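PDB 3UMV: deoxyribodipyrimidine photo-lyase from Oryza sativa Japonica Group, which uses light energy absorbed with the help of its FAD cofactor to split cyclobutane pyrimidine dimers in UV-damaged DNA back into separate pyrimidines. Local coordinates for residues A[40-45]-A[51-56]; A[180-185]-A[327-332]; A[120-125]-A[148-153]. All blocks are in the same frame, centred on the assembly; numbering follows the deposited sequence.

Contacts 1 and 3 belong to the N-terminal alpha/beta domain and are buried, on the two faces of one sheet: contact 1 packs strand 40-44 against helix 54-66 on one face, whereas contact 3 joins helices 120-127 and 141-157 over the other. They touch through Trp-43, which packs against Val-150 and Ile-121. Contact 2 lies apart and is partly buried, tying the loop 180-185 to helix 310-333 of the FAD-binding part of the chain. Its chemistry is a pair of amide-to-backbone hydrogen bonds; contact 1 combines ring packing with a buried polar end, and contact 3 is almost wholly apolar.

Contact 1 (A[40-45]-A[51-56]); sequences VVYWML and ADNWAL
The side chain of Tyr-42 reaches from strand 40-44 to the first turn of helix 54-66, where it meets Ala-55, Leu-56 and Asn-53. From CB, directed at the helix, chi1 of 165° sets CG opposite the backbone N and sends the ring out from the strand. On one side of the ring CE1 lies 3.5 Å from Ala-55 CB, which comes in obliquely; across the ring CD2 is 3.9 Å from Leu-56 CB and equally near Leu-56 CD1, the leucine side chain crossing the tyrosine at about a right angle. Leu-56 N sits over one face toward the rim, and Met-44 CA covers the opposite face. At the tip, OH accepts a nearly straight hydrogen bond from Asn-53 ND2 (3.1 Å, 164°). The bond lies in the amide plane, which stands almost perpendicular to the ring. The hydroxyl also pairs with Asp-136 OD1, and ND2 gives a further bond to the backbone O of Arg-49, so both buried groups have several partners. The other end of the amide is engaged as well: Asn-53 OD1 accepts from Leu-56 N at 3.1 Å, the donor lying above the carbonyl plane, and weakly from Ala-55 N. Asn-53 is thus the N-cap of the helix in the beta-alpha-beta unit 40-44, 54-66, 70-75 of the photolyase alpha/beta domain.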
loop_
_atom_site.group_PDB
_atom_site.type_symbol
_atom_site.label_atom_id
_atom_site.label_comp_id
_atom_site.label_asym_id
_atom_site.label_seq_id
_atom_site.Cartn_x
_atom_site.Cartn_y
_atom_site.Cartn_z
ATOM N N VAL A 40 -15.590 -22.599 -0.753
ATOM C CA VAL A 40 -15.209 -21.296 -1.267
ATOM C C VAL A 40 -13.836 -20.962 -0.693
ATOM O O VAL A 40 -13.604 -21.130 0.509
ATOM C CB VAL A 40 -16.213 -20.201 -0.841
ATOM C CG1 VAL A 40 -15.735 -18.820 -1.319
ATOM C CG2 VAL A 40 -17.623 -20.537 -1.365
ATOM N N VAL A 41 -12.922 -20.514 -1.552
ATOM C CA VAL A 41 -11.576 -20.160 -1.110
ATOM C C VAL A 41 -11.327 -18.683 -1.357
ATOM O O VAL A 41 -11.503 -18.215 -2.481
ATOM C CB VAL A 41 -10.505 -20.943 -1.881
ATOM C CG1 VAL A 41 -9.096 -20.506 -1.448
ATOM C CG2 VAL A 41 -10.700 -22.438 -1.686
ATOM N N TYR A 42 -10.936 -17.957 -0.306
ATOM C CA TYR A 42 -10.507 -16.574 -0.441
ATOM C C TYR A 42 -8.983 -16.552 -0.514
ATOM O O TYR A 42 -8.293 -16.909 0.447
ATOM C CB TYR A 42 -11.026 -15.708 0.723
ATOM C CG TYR A 42 -10.350 -14.355 0.870
ATOM C CD1 TYR A 42 -9.983 -13.602 -0.244
ATOM C CD2 TYR A 42 -10.095 -13.817 2.134
ATOM C CE1 TYR A 42 -9.353 -12.368 -0.112
ATOM C CE2 TYR A 42 -9.470 -12.567 2.280
ATOM C CZ TYR A 42 -9.115 -11.847 1.156
ATOM O OH TYR A 42 -8.509 -10.612 1.290
ATOM N N TRP A 43 -8.473 -16.202 -1.689
ATOM C CA TRP A 43 -7.050 -15.994 -1.879
ATOM C C TRP A 43 -6.718 -14.588 -1.390
ATOM O O TRP A 43 -6.944 -13.605 -2.087
ATOM C CB TRP A 43 -6.681 -16.189 -3.360
ATOM C CG TRP A 43 -5.249 -15.832 -3.695
ATOM C CD1 TRP A 43 -4.224 -15.618 -2.812
ATOM C CD2 TRP A 43 -4.697 -15.617 -5.006
ATOM N NE1 TRP A 43 -3.077 -15.308 -3.491
ATOM C CE2 TRP A 43 -3.336 -15.294 -4.837
ATOM C CE3 TRP A 43 -5.221 -15.670 -6.307
ATOM C CZ2 TRP A 43 -2.483 -15.017 -5.923
ATOM C CZ3 TRP A 43 -4.367 -15.400 -7.389
ATOM C CH2 TRP A 43 -3.021 -15.079 -7.185
ATOM N N MET A 44 -6.232 -14.512 -0.154
ATOM C CA MET A 44 -5.832 -13.258 0.467
ATOM C C MET A 44 -4.475 -12.826 -0.068
ATOM O O MET A 44 -3.533 -13.611 -0.059
ATOM C CB MET A 44 -5.725 -13.481 1.973
ATOM C CG MET A 44 -5.302 -12.250 2.771
ATOM S SD MET A 44 -5.100 -12.686 4.510
ATOM C CE MET A 44 -6.789 -12.648 5.108
ATOM N N LEU A 45 -4.368 -11.581 -0.517
ATOM C CA LEU A 45 -3.080 -11.047 -0.926
ATOM C C LEU A 45 -2.865 -9.637 -0.418
ATOM O O LEU A 45 -1.988 -9.411 0.413
ATOM C CB LEU A 45 -2.894 -11.130 -2.445
ATOM C CG LEU A 45 -1.463 -10.890 -2.929
ATOM C CD1 LEU A 45 -1.267 -11.635 -4.247
ATOM C CD2 LEU A 45 -1.161 -9.392 -3.080
ATOM N N ALA A 51 -11.051 -8.658 9.748
ATOM C CA ALA A 51 -12.118 -7.695 9.970
ATOM C C ALA A 51 -12.222 -6.731 8.800
ATOM O O ALA A 51 -11.238 -6.484 8.100
ATOM C CB ALA A 51 -11.899 -6.923 11.272
ATOM N N ASP A 52 -13.412 -6.186 8.592
ATOM C CA ASP A 52 -13.587 -5.103 7.618
ATOM C C ASP A 52 -12.990 -5.443 6.242
ATOM O O ASP A 52 -12.365 -4.593 5.589
ATOM C CB ASP A 52 -12.922 -3.828 8.141
ATOM C CG ASP A 52 -13.476 -3.390 9.482
ATOM O OD1 ASP A 52 -12.709 -2.818 10.287
ATOM O OD2 ASP A 52 -14.681 -3.618 9.728
ATOM N N ASN A 53 -13.222 -6.667 5.786
ATOM C CA ASN A 53 -12.609 -7.144 4.557
ATOM C C ASN A 53 -13.693 -7.601 3.572
ATOM O O ASN A 53 -14.255 -8.676 3.723
ATOM C CB ASN A 53 -11.633 -8.279 4.890
ATOM C CG ASN A 53 -10.897 -8.792 3.667
ATOM O OD1 ASN A 53 -11.428 -8.764 2.563
ATOM N ND2 ASN A 53 -9.670 -9.260 3.861
ATOM N N TRP A 54 -13.988 -6.780 2.565
ATOM C CA TRP A 54 -15.090 -7.109 1.653
ATOM C C TRP A 54 -14.873 -8.391 0.871
ATOM O O TRP A 54 -15.838 -9.045 0.497
ATOM C CB TRP A 54 -15.409 -5.970 0.681
ATOM C CG TRP A 54 -16.029 -4.757 1.323
ATOM C CD1 TRP A 54 -15.515 -3.490 1.345
ATOM C CD2 TRP A 54 -17.274 -4.696 2.032
ATOM N NE1 TRP A 54 -16.361 -2.645 2.023
ATOM C CE2 TRP A 54 -17.438 -3.362 2.473
ATOM C CE3 TRP A 54 -18.250 -5.643 2.361
ATOM C CZ2 TRP A 54 -18.562 -2.944 3.199
ATOM C CZ3 TRP A 54 -19.366 -5.228 3.096
ATOM C CH2 TRP A 54 -19.506 -3.887 3.497
ATOM N N ALA A 55 -13.617 -8.752 0.620
ATOM C CA ALA A 55 -13.347 -9.944 -0.167
ATOM C C ALA A 55 -13.694 -11.173 0.665
ATOM O O ALA A 55 -14.345 -12.092 0.183
ATOM C CB ALA A 55 -11.898 -9.976 -0.618
ATOM N N LEU A 56 -13.291 -11.165 1.934
ATOM C CA LEU A 56 -13.620 -12.253 2.842
ATOM C C LEU A 56 -15.145 -12.345 3.072
ATOM O O LEU A 56 -15.721 -13.430 3.035
ATOM C CB LEU A 56 -12.880 -12.079 4.172
ATOM C CG LEU A 56 -13.228 -13.118 5.241
ATOM C CD1 LEU A 56 -12.911 -14.510 4.719
ATOM C CD2 LEU A 56 -12.487 -12.832 6.550
#

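Contact 2 (A[180-185]-A[327-332]); sequences KMEYSA and ADNFCY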
loop_
_atom_site.group_PDB
_atom_site.type_symbol
_atom_site.label_atom_id
_atom_site.label_comp_id
_atom_site.label_asym_id
_atom_site.label_seq_id
_atom_site.Cartn_x
_atom_site.Cartn_y
_atom_site.Cartn_z
ATOM N N LYS A 180 -11.640 6.041 -16.117
ATOM C CA LYS A 180 -10.363 6.390 -16.738
ATOM C C LYS A 180 -9.357 6.921 -15.723
ATOM O O LYS A 180 -9.721 7.216 -14.593
ATOM C CB LYS A 180 -10.568 7.395 -17.872
ATOM C CG LYS A 180 -11.087 8.753 -17.432
ATOM C CD LYS A 180 -11.057 9.732 -18.592
ATOM C CE LYS A 180 -10.972 11.168 -18.104
ATOM N NZ LYS A 180 -11.981 11.453 -17.053
ATOM N N MET A 181 -8.092 7.015 -16.124
ATOM C CA MET A 181 -7.093 7.628 -15.262
ATOM C C MET A 181 -7.414 9.116 -15.154
ATOM O O MET A 181 -7.637 9.791 -16.157
ATOM C CB MET A 181 -5.669 7.395 -15.796
ATOM C CG MET A 181 -5.307 8.159 -17.044
ATOM S SD MET A 181 -3.563 7.944 -17.526
ATOM C CE MET A 181 -3.736 6.578 -18.670
ATOM N N GLU A 182 -7.480 9.623 -13.929
ATOM C CA GLU A 182 -7.842 11.018 -13.708
ATOM C C GLU A 182 -6.629 11.941 -13.683
ATOM O O GLU A 182 -5.544 11.532 -13.270
ATOM C CB GLU A 182 -8.619 11.147 -12.401
ATOM C CG GLU A 182 -10.006 10.521 -12.445
ATOM C CD GLU A 182 -10.915 11.234 -13.401
ATOM O OE1 GLU A 182 -11.747 10.555 -14.040
ATOM O OE2 GLU A 182 -10.804 12.478 -13.498
ATOM N N TYR A 183 -6.814 13.183 -14.118
ATOM C CA TYR A 183 -5.703 14.138 -14.137
ATOM C C TYR A 183 -5.152 14.462 -12.736
ATOM O O TYR A 183 -3.934 14.545 -12.537
ATOM C CB TYR A 183 -6.093 15.433 -14.865
ATOM C CG TYR A 183 -4.935 16.386 -14.908
ATOM C CD1 TYR A 183 -4.787 17.379 -13.944
ATOM C CD2 TYR A 183 -3.953 16.261 -15.880
ATOM C CE1 TYR A 183 -3.701 18.230 -13.967
ATOM C CE2 TYR A 183 -2.867 17.108 -15.910
ATOM C CZ TYR A 183 -2.736 18.084 -14.952
ATOM O OH TYR A 183 -1.645 18.929 -14.986
ATOM N N SER A 184 -6.041 14.636 -11.768
ATOM C CA SER A 184 -5.642 15.096 -10.444
ATOM C C SER A 184 -6.634 14.737 -9.339
ATOM O O SER A 184 -7.715 14.171 -9.594
ATOM C CB SER A 184 -5.473 16.607 -10.455
ATOM O OG SER A 184 -6.744 17.222 -10.654
ATOM N N ALA A 185 -6.273 15.104 -8.112
ATOM C CA ALA A 185 -7.152 14.903 -6.969
ATOM C C ALA A 185 -8.451 15.652 -7.173
ATOM O O ALA A 185 -9.515 15.147 -6.847
ATOM C CB ALA A 185 -6.479 15.353 -5.687
ATOM N N ALA A 327 -4.141 7.120 -6.366
ATOM C CA ALA A 327 -2.974 6.338 -6.754
ATOM C C ALA A 327 -3.371 4.984 -7.330
ATOM O O ALA A 327 -2.742 4.536 -8.289
ATOM C CB ALA A 327 -1.980 6.165 -5.590
ATOM N N ASP A 328 -4.374 4.320 -6.736
ATOM C CA ASP A 328 -4.895 3.071 -7.325
ATOM C C ASP A 328 -5.467 3.336 -8.726
ATOM O O ASP A 328 -5.241 2.575 -9.672
ATOM C CB ASP A 328 -5.936 2.384 -6.430
ATOM C CG ASP A 328 -5.342 1.237 -5.603
ATOM O OD1 ASP A 328 -6.046 0.221 -5.338
ATOM O OD2 ASP A 328 -4.153 1.352 -5.226
ATOM N N ASN A 329 -6.221 4.428 -8.847
ATOM C CA ASN A 329 -6.778 4.826 -10.131
ATOM C C ASN A 329 -5.675 4.890 -11.180
ATOM O O ASN A 329 -5.798 4.315 -12.261
ATOM C CB ASN A 329 -7.474 6.175 -9.996
ATOM C CG ASN A 329 -7.851 6.775 -11.338
ATOM O OD1 ASN A 329 -7.127 7.610 -11.869
ATOM N ND2 ASN A 329 -8.963 6.332 -11.900
ATOM N N PHE A 330 -4.582 5.563 -10.838
ATOM C CA PHE A 330 -3.520 5.759 -11.802
ATOM C C PHE A 330 -2.849 4.453 -12.184
ATOM O O PHE A 330 -2.692 4.149 -13.367
ATOM C CB PHE A 330 -2.495 6.757 -11.281
ATOM C CG PHE A 330 -1.336 6.949 -12.206
ATOM C CD1 PHE A 330 -1.465 7.727 -13.356
ATOM C CD2 PHE A 330 -0.122 6.357 -11.935
ATOM C CE1 PHE A 330 -0.387 7.898 -14.214
ATOM C CE2 PHE A 330 0.967 6.537 -12.802
ATOM C CZ PHE A 330 0.830 7.300 -13.924
ATOM N N CYS A 331 -2.445 3.670 -11.195
ATOM C CA CYS A 331 -1.758 2.425 -11.511
ATOM C C CYS A 331 -2.669 1.423 -12.249
ATOM O O CYS A 331 -2.211 0.677 -13.104
ATOM C CB CYS A 331 -1.139 1.798 -10.261
ATOM S SG CYS A 331 0.128 2.814 -9.478
ATOM N N TYR A 332 -3.964 1.427 -11.934
ATOM C CA TYR A 332 -4.901 0.514 -12.576
ATOM C C TYR A 332 -5.073 0.823 -14.071
ATOM O O TYR A 332 -5.132 -0.092 -14.886
ATOM C CB TYR A 332 -6.250 0.553 -11.844
ATOM C CG TYR A 332 -7.299 -0.347 -12.460
ATOM C CD1 TYR A 332 -7.249 -1.731 -12.278
ATOM C CD2 TYR A 332 -8.348 0.180 -13.205
ATOM C CE1 TYR A 332 -8.199 -2.556 -12.827
ATOM C CE2 TYR A 332 -9.311 -0.652 -13.755
ATOM C CZ TYR A 332 -9.224 -2.017 -13.558
ATOM O OH TYR A 332 -10.163 -2.863 -14.098
#
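The carboxamide of Asn-329 bonds to the backbone of the loop 180-185 through both of its polar atoms. ND2 donates to Lys-180 O at 2.9 Å in an almost linear bond (175°), and the acceptor lies in the amide plane, although the donor stands above the plane of the lysine carbonyl. OD1 in turn accepts from Glu-182 N, also at 2.9 Å, with the N-H arriving in the carbonyl plane on a lone pair. The two bonds span Met-181, whose CA is 3.4 Å from OD1, and together they fix the rotation of the amide. With CG opposite the helix backbone N (chi1 169°), the side chain of Asn-329 reaches out to the loop; Phe-188 of helix 185-193 packs against it.

This two-point grip on a main-chain carbonyl and a main-chain N-H joins the loop between helices 174-177 and 185-193 to helix 310-333, which belongs to the helical, FAD-binding part of the photolyase fold. An alanine here is likely to leave Lys-180 O without one of its donors and Glu-182 N without its acceptor, freeing the loop to shift against the helix.

Farther out, the loop is held by Glu-182, whose CB lies 3.9 Å from Asn-329 OD1. Its chain bends at chi2 (-66°), and OE1 takes a salt bridge from Lys-180 NZ at 3.2 Å, met from above the carboxylate plane. OE1 is shared with Lys-191 and Ser-178, while OE2 bonds to Thr-187. The hydroxyl of Ser-178 also bonds to Lys-180 O, the carbonyl that Asn-329 grips.

Contact 3 (A[120-125]-A[148-153]); sequences EIPALV and DAVVGD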
loop_
_atom_site.group_PDB
_atom_site.type_symbol
_atom_site.label_atom_id
_atom_site.label_comp_id
_atom_site.label_asym_id
_atom_site.label_seq_id
_atom_site.Cartn_x
_atom_site.Cartn_y
_atom_site.Cartn_z
ATOM N N GLU A 120 0.412 -22.503 -6.202
ATOM C CA GLU A 120 -0.155 -23.376 -5.181
ATOM C C GLU A 120 -1.653 -23.112 -4.973
ATOM O O GLU A 120 -2.382 -23.973 -4.478
ATOM C CB GLU A 120 0.624 -23.227 -3.872
ATOM C CG GLU A 120 2.035 -23.808 -3.954
ATOM C CD GLU A 120 2.897 -23.478 -2.745
ATOM O OE1 GLU A 120 3.171 -22.280 -2.519
ATOM O OE2 GLU A 120 3.308 -24.415 -2.024
ATOM N N ILE A 121 -2.106 -21.922 -5.362
ATOM C CA ILE A 121 -3.499 -21.511 -5.176
ATOM C C ILE A 121 -4.433 -22.356 -6.053
ATOM O O ILE A 121 -5.371 -22.984 -5.549
ATOM C CB ILE A 121 -3.677 -19.999 -5.456
ATOM C CG1 ILE A 121 -2.893 -19.179 -4.426
ATOM C CG2 ILE A 121 -5.156 -19.595 -5.479
ATOM C CD1 ILE A 121 -3.413 -19.313 -3.002
ATOM N N PRO A 122 -4.177 -22.395 -7.368
ATOM C CA PRO A 122 -5.037 -23.256 -8.184
ATOM C C PRO A 122 -4.908 -24.731 -7.809
ATOM O O PRO A 122 -5.886 -25.487 -7.892
ATOM C CB PRO A 122 -4.535 -23.007 -9.613
ATOM C CG PRO A 122 -3.215 -22.355 -9.472
ATOM C CD PRO A 122 -3.286 -21.567 -8.197
ATOM N N ALA A 123 -3.712 -25.143 -7.405
ATOM C CA ALA A 123 -3.515 -26.514 -6.963
ATOM C C ALA A 123 -4.463 -26.838 -5.811
ATOM O O ALA A 123 -5.115 -27.882 -5.815
ATOM C CB ALA A 123 -2.070 -26.744 -6.553
ATOM N N LEU A 124 -4.535 -25.941 -4.827
ATOM C CA LEU A 124 -5.412 -26.150 -3.679
ATOM C C LEU A 124 -6.878 -26.177 -4.102
ATOM O O LEU A 124 -7.637 -27.058 -3.699
ATOM C CB LEU A 124 -5.195 -25.077 -2.611
ATOM C CG LEU A 124 -6.204 -25.142 -1.464
ATOM C CD1 LEU A 124 -5.871 -26.293 -0.539
ATOM C CD2 LEU A 124 -6.224 -23.839 -0.679
ATOM N N VAL A 125 -7.269 -25.213 -4.927
ATOM C CA VAL A 125 -8.646 -25.108 -5.383
ATOM C C VAL A 125 -9.113 -26.427 -6.005
ATOM O O VAL A 125 -10.257 -26.855 -5.800
ATOM C CB VAL A 125 -8.817 -23.927 -6.378
ATOM C CG1 VAL A 125 -10.111 -24.064 -7.167
ATOM C CG2 VAL A 125 -8.766 -22.592 -5.640
ATOM N N ASP A 148 -3.987 -13.265 -13.194
ATOM C CA ASP A 148 -4.278 -13.692 -14.560
ATOM C C ASP A 148 -3.776 -15.098 -14.844
ATOM O O ASP A 148 -4.460 -15.861 -15.523
ATOM C CB ASP A 148 -3.692 -12.720 -15.580
ATOM C CG ASP A 148 -4.437 -11.402 -15.622
ATOM O OD1 ASP A 148 -5.531 -11.321 -15.020
ATOM O OD2 ASP A 148 -3.935 -10.454 -16.264
ATOM N N ALA A 149 -2.591 -15.438 -14.334
ATOM C CA ALA A 149 -2.009 -16.765 -14.569
ATOM C C ALA A 149 -2.795 -17.840 -13.834
ATOM O O ALA A 149 -2.961 -18.948 -14.333
ATOM C CB ALA A 149 -0.546 -16.809 -14.147
ATOM N N VAL A 150 -3.253 -17.516 -12.634
ATOM C CA VAL A 150 -4.103 -18.425 -11.879
ATOM C C VAL A 150 -5.453 -18.627 -12.551
ATOM O O VAL A 150 -5.980 -19.743 -12.580
ATOM C CB VAL A 150 -4.320 -17.915 -10.442
ATOM C CG1 VAL A 150 -5.460 -18.674 -9.775
ATOM C CG2 VAL A 150 -3.018 -18.017 -9.640
ATOM N N VAL A 151 -6.008 -17.547 -13.095
ATOM C CA VAL A 151 -7.280 -17.614 -13.808
ATOM C C VAL A 151 -7.138 -18.511 -15.035
ATOM O O VAL A 151 -7.994 -19.357 -15.298
ATOM C CB VAL A 151 -7.769 -16.203 -14.212
ATOM C CG1 VAL A 151 -8.935 -16.294 -15.172
ATOM C CG2 VAL A 151 -8.174 -15.422 -12.973
ATOM N N GLY A 152 -6.031 -18.348 -15.753
ATOM C CA GLY A 152 -5.744 -19.182 -16.909
ATOM C C GLY A 152 -5.531 -20.643 -16.550
ATOM O O GLY A 152 -5.986 -21.529 -17.268
ATOM N N ASP A 153 -4.828 -20.901 -15.451
ATOM C CA ASP A 153 -4.630 -22.270 -14.986
ATOM C C ASP A 153 -5.981 -22.917 -14.693
ATOM O O ASP A 153 -6.257 -24.037 -15.129
ATOM C CB ASP A 153 -3.755 -22.312 -13.731
ATOM C CG ASP A 153 -2.330 -21.849 -13.990
ATOM O OD1 ASP A 153 -1.916 -21.795 -15.170
ATOM O OD2 ASP A 153 -1.618 -21.545 -13.004
#
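Pro-122 and Val-150 meet between two neighbouring helices, and apolar contact between them makes up most of this interface. The proline ring meets the valine with its CD atom, 3.8 Å from Val-150 CG2 and 3.9 Å from CG1, so that both methyls bear on one ring carbon. The fork of the valine explains this: CG1 stands opposite the backbone N (chi1 166°) and CG2 opposite the carbonyl carbon, which directs the pair of branches at the proline. The two side chains cross at about a right angle. Their CA atoms are also the nearest across the segments, 6.2 Å apart. Ile-121 adds a looser apolar touch, its CG2 branch lying 4.4 Å from Val-150 CG1, while the end of its longer branch leads off toward the sheet, where the side chain packs on Ala-73, Ala-75 and Leu-133. Val-150 rests on Leu-133 too, so strand 132-135 lies beneath both helices.

Polar groups contribute little. Asp-153, one turn after Val-150, crosses the proline obliquely and brings OD2 to 4.0 Å from Pro-122 CG, a van der Waals contact between a carboxylate oxygen and a ring carbon. Its other oxygen, OD1, forms a salt bridge with Arg-156 of the same helix, and no hydrogen bond links the two segments.

The axes of the short segments approach to 9.5 Å and run in roughly the same direction, 33° from parallel. Side-by-side helices on one face of a mainly parallel sheet are characteristic of the Rossmann-like alpha/beta domain of photolyases and cryptochromes, here with helices 120-127 and 141-157 flanking strand 132-135 in sequence.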